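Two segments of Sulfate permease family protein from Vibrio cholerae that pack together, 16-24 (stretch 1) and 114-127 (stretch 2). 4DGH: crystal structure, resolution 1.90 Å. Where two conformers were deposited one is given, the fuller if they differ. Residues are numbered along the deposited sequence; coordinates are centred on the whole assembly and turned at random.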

# COMPACT_ATOMS: atom_id res chain seq x y z
N THR A 16 -19.05 9.81 -18.86
CA THR A 16 -18.28 10.03 -17.65
C THR A 16 -19.24 9.92 -16.45
O THR A 16 -20.46 10.21 -16.55
CB THR A 16 -17.56 11.39 -17.62
OG1 THR A 16 -18.51 12.45 -17.49
CG2 THR A 16 -16.60 11.62 -18.81
N LEU A 17 -18.68 9.50 -15.31
CA LEU A 17 -19.44 9.37 -14.09
C LEU A 17 -19.91 10.79 -13.75
O LEU A 17 -19.12 11.77 -13.84
CB LEU A 17 -18.48 8.94 -12.98
CG LEU A 17 -18.33 7.46 -12.61
CD1 LEU A 17 -17.33 7.47 -11.43
CD2 LEU A 17 -19.67 6.86 -12.19
N PRO A 18 -21.18 10.95 -13.45
CA PRO A 18 -21.59 12.33 -13.09
C PRO A 18 -21.02 12.78 -11.79
O PRO A 18 -20.65 11.95 -10.92
CB PRO A 18 -23.10 12.27 -13.02
CG PRO A 18 -23.37 10.83 -12.63
CD PRO A 18 -22.26 9.98 -13.22
N ARG A 19 -20.94 14.10 -11.66
CA ARG A 19 -20.35 14.73 -10.49
C ARG A 19 -20.97 14.25 -9.16
O ARG A 19 -20.28 14.22 -8.12
CB ARG A 19 -20.67 16.24 -10.58
CG ARG A 19 -19.49 17.10 -10.27
CD ARG A 19 -19.86 18.54 -10.65
NE ARG A 19 -21.05 18.85 -9.88
CZ ARG A 19 -20.99 19.43 -8.69
NH1 ARG A 19 -19.81 19.82 -8.22
NH2 ARG A 19 -22.10 19.65 -7.99
N GLU A 20 -22.28 13.97 -9.19
CA GLU A 20 -23.00 13.45 -8.03
C GLU A 20 -22.70 12.05 -7.53
O GLU A 20 -23.16 11.73 -6.44
CB GLU A 20 -24.54 13.60 -8.14
CG GLU A 20 -24.91 15.02 -8.36
CD GLU A 20 -24.97 15.36 -9.83
OE1 GLU A 20 -24.31 14.73 -10.75
OE2 GLU A 20 -25.82 16.23 -10.08
N LEU A 21 -21.93 11.23 -8.28
CA LEU A 21 -21.76 9.83 -7.88
C LEU A 21 -20.26 9.53 -7.73
O LEU A 21 -19.46 9.88 -8.63
CB LEU A 21 -22.35 8.98 -8.99
CG LEU A 21 -22.16 7.48 -8.82
CD1 LEU A 21 -22.94 7.06 -7.58
CD2 LEU A 21 -22.76 6.83 -10.03
N ALA A 22 -19.88 8.86 -6.65
CA ALA A 22 -18.52 8.40 -6.44
C ALA A 22 -18.57 6.87 -6.24
O ALA A 22 -19.63 6.28 -5.95
CB ALA A 22 -17.90 9.12 -5.26
N VAL A 23 -17.43 6.23 -6.43
CA VAL A 23 -17.40 4.78 -6.36
C VAL A 23 -16.07 4.49 -5.64
O VAL A 23 -15.00 5.06 -6.00
CB VAL A 23 -17.36 4.17 -7.76
CG1 VAL A 23 -17.12 2.66 -7.61
CG2 VAL A 23 -18.66 4.43 -8.50
N TYR A 24 -16.13 3.64 -4.63
CA TYR A 24 -14.91 3.25 -3.92
C TYR A 24 -14.91 1.76 -3.69
O TYR A 24 -15.97 1.20 -3.36
CB TYR A 24 -14.85 4.02 -2.57
CG TYR A 24 -13.54 3.67 -1.79
CD1 TYR A 24 -12.27 4.13 -2.26
CD2 TYR A 24 -13.57 2.90 -0.65
CE1 TYR A 24 -11.08 3.79 -1.58
CE2 TYR A 24 -12.35 2.61 0.05
CZ TYR A 24 -11.16 2.99 -0.46
OH TYR A 24 -9.97 2.65 0.23
N VAL A 114 -24.87 -6.94 -7.25
CA VAL A 114 -23.70 -6.67 -8.15
C VAL A 114 -23.64 -5.21 -8.49
O VAL A 114 -24.63 -4.49 -8.40
CB VAL A 114 -23.71 -7.40 -9.56
CG1 VAL A 114 -23.02 -8.74 -9.52
CG2 VAL A 114 -25.10 -7.50 -10.15
N PHE A 115 -22.47 -4.80 -8.90
CA PHE A 115 -22.16 -3.40 -9.00
C PHE A 115 -23.05 -2.78 -10.06
O PHE A 115 -23.50 -1.71 -9.87
CB PHE A 115 -20.69 -3.30 -9.37
CG PHE A 115 -20.28 -1.92 -9.74
CD1 PHE A 115 -20.38 -0.90 -8.82
CD2 PHE A 115 -19.86 -1.66 -11.00
CE1 PHE A 115 -20.01 0.40 -9.15
CE2 PHE A 115 -19.51 -0.36 -11.38
CZ PHE A 115 -19.55 0.67 -10.43
N GLU A 116 -23.33 -3.49 -11.16
CA GLU A 116 -24.06 -2.82 -12.23
C GLU A 116 -25.46 -2.46 -11.78
O GLU A 116 -26.03 -1.41 -12.16
CB GLU A 116 -24.12 -3.69 -13.47
CG GLU A 116 -24.44 -2.86 -14.66
CD GLU A 116 -24.26 -3.66 -15.90
OE1 GLU A 116 -23.54 -4.70 -15.77
OE2 GLU A 116 -24.86 -3.24 -16.91
N GLY A 117 -26.03 -3.27 -10.91
CA GLY A 117 -27.37 -2.82 -10.45
C GLY A 117 -27.30 -1.60 -9.47
O GLY A 117 -28.21 -0.73 -9.48
N ALA A 118 -26.25 -1.52 -8.66
CA ALA A 118 -26.06 -0.29 -7.80
C ALA A 118 -25.84 0.96 -8.66
O ALA A 118 -26.41 2.02 -8.38
CB ALA A 118 -24.82 -0.52 -6.87
N LEU A 119 -25.04 0.80 -9.74
CA LEU A 119 -24.69 1.92 -10.62
C LEU A 119 -25.93 2.38 -11.38
O LEU A 119 -26.22 3.59 -11.44
CB LEU A 119 -23.55 1.50 -11.62
CG LEU A 119 -23.23 2.53 -12.78
CD1 LEU A 119 -22.73 3.77 -12.04
CD2 LEU A 119 -22.08 2.00 -13.61
N SER A 120 -26.67 1.42 -11.94
CA SER A 120 -27.97 1.70 -12.58
C SER A 120 -28.93 2.44 -11.62
O SER A 120 -29.50 3.54 -11.93
CB SER A 120 -28.55 0.36 -13.13
OG SER A 120 -29.92 0.58 -13.45
N ALA A 121 -29.11 1.91 -10.42
CA ALA A 121 -29.96 2.59 -9.45
C ALA A 121 -29.50 4.00 -9.10
O ALA A 121 -30.33 4.91 -8.93
CB ALA A 121 -30.14 1.80 -8.18
N ALA A 122 -28.20 4.21 -8.98
CA ALA A 122 -27.70 5.53 -8.57
C ALA A 122 -27.92 6.53 -9.70
O ALA A 122 -28.35 7.70 -9.48
CB ALA A 122 -26.19 5.48 -8.30
N LEU A 123 -27.61 6.09 -10.91
CA LEU A 123 -27.72 7.02 -12.07
C LEU A 123 -29.19 7.38 -12.26
O LEU A 123 -29.53 8.53 -12.58
CB LEU A 123 -27.18 6.40 -13.34
CG LEU A 123 -25.66 6.11 -13.39
CD1 LEU A 123 -25.31 5.23 -14.62
CD2 LEU A 123 -24.98 7.46 -13.42
N THR A 124 -30.08 6.43 -12.00
CA THR A 124 -31.52 6.71 -12.07
C THR A 124 -31.99 7.71 -10.99
O THR A 124 -32.79 8.62 -11.28
CB THR A 124 -32.30 5.41 -11.89
OG1 THR A 124 -32.05 4.57 -13.02
CG2 THR A 124 -33.85 5.66 -11.79
N GLU A 125 -31.51 7.53 -9.76
CA GLU A 125 -31.82 8.46 -8.68
C GLU A 125 -31.26 9.87 -8.92
O GLU A 125 -31.93 10.88 -8.68
CB GLU A 125 -31.32 7.92 -7.34
CG GLU A 125 -31.41 8.94 -6.22
CD GLU A 125 -31.36 8.30 -4.83
OE1 GLU A 125 -31.13 7.05 -4.70
OE2 GLU A 125 -31.54 9.04 -3.84
N ILE A 126 -30.05 9.96 -9.44
CA ILE A 126 -29.48 11.27 -9.78
C ILE A 126 -30.28 11.97 -10.88
O ILE A 126 -30.51 13.19 -10.81
CB ILE A 126 -27.97 11.15 -10.15
CG1 ILE A 126 -27.21 10.87 -8.84
CG2 ILE A 126 -27.46 12.46 -10.73
CD1 ILE A 126 -25.89 10.09 -8.95
N GLU A 127 -30.68 11.25 -11.92
CA GLU A 127 -31.57 11.81 -12.93
C GLU A 127 -32.94 12.27 -12.43
O GLU A 127 -33.54 13.20 -13.01
CB GLU A 127 -31.85 10.80 -14.02
CG GLU A 127 -30.67 10.57 -14.91
CD GLU A 127 -30.68 9.17 -15.55
OE1 GLU A 127 -31.67 8.39 -15.47
OE2 GLU A 127 -29.69 8.85 -16.19

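How does the helix of stretch 2 begin its contact with the strand? Val114 occupies the N-cap position and lies out of reach of stretch 1, so the first residue to touch is Phe115. Its CA-to-CB bond points toward the strand, and its ring atom CE1 comes within 4.0 Å of CG1 of Val23, which meets the ring obliquely. Strand 21-24 and the helix run nearly antiparallel, at 161°, which is why the start of the helix meets the later part of stretch 1. Glu116, Gly117 and Ala118 then turn through positions that do not contact the strand.

What does the next turn of the helix contribute? Leu119 returns to the interface, one turn on from Phe115, to whose O its N is hydrogen-bonded at 2.9 Å. Its CA-to-CB bond points sideways, but the t, p rotamer brings the end of the side chain nearer, so that Leu119 CD1 lies 3.7 Å from Leu21 CD2 and, more loosely, 4.4 Å from Leu17 CD2. One methyl thus touches Leu17, just before the type I turn that runs from Pro18 to Leu21, and Leu21, the turn's last residue. That turn is closed by a hydrogen bond from Leu21 N to Pro18 O, 3.0 Å long.

Why do Ala122 and Leu123 both meet Leu21? They are neighbours on the helix, and the end of the Leu21 side chain lies against both: Leu21 CD2 is 4.1 Å from Ala122 CB as well as from Leu123 CD2, while Leu21 CD1 comes closer still to Ala122 CB, at 3.7 Å. The short side chain of Ala122 points toward the strand; the CA atoms of Leu21 and Ala122 are 7.4 Å apart. Leu123 CD2 also packs 3.7 Å from Pro18 CD, which places the proline ring against the helix. Leu123, like Leu119, starts sideways and reaches inward with its end.

How does the contact close at Ile126? This residue has the largest area covered by the opposing stretch, 80 Å², and its CA-to-CB bond points toward stretch 1. Its CD1 approaches Leu21 CB at 3.7 Å and Glu20 CB at 3.8 Å, so a single methyl rests against the first carbons of two successive side chains. Glu20 folds over the isoleucine as well, with its OE1 3.9 Å from Ile126 CG2, a van der Waals contact. No hydrogen bond crosses between the stretches: the contact, which buries 375 Å² summed over both sides, is held mainly by apolar packing, with Leu21 as the hub, touching four helix residues from Leu119 to Ile126.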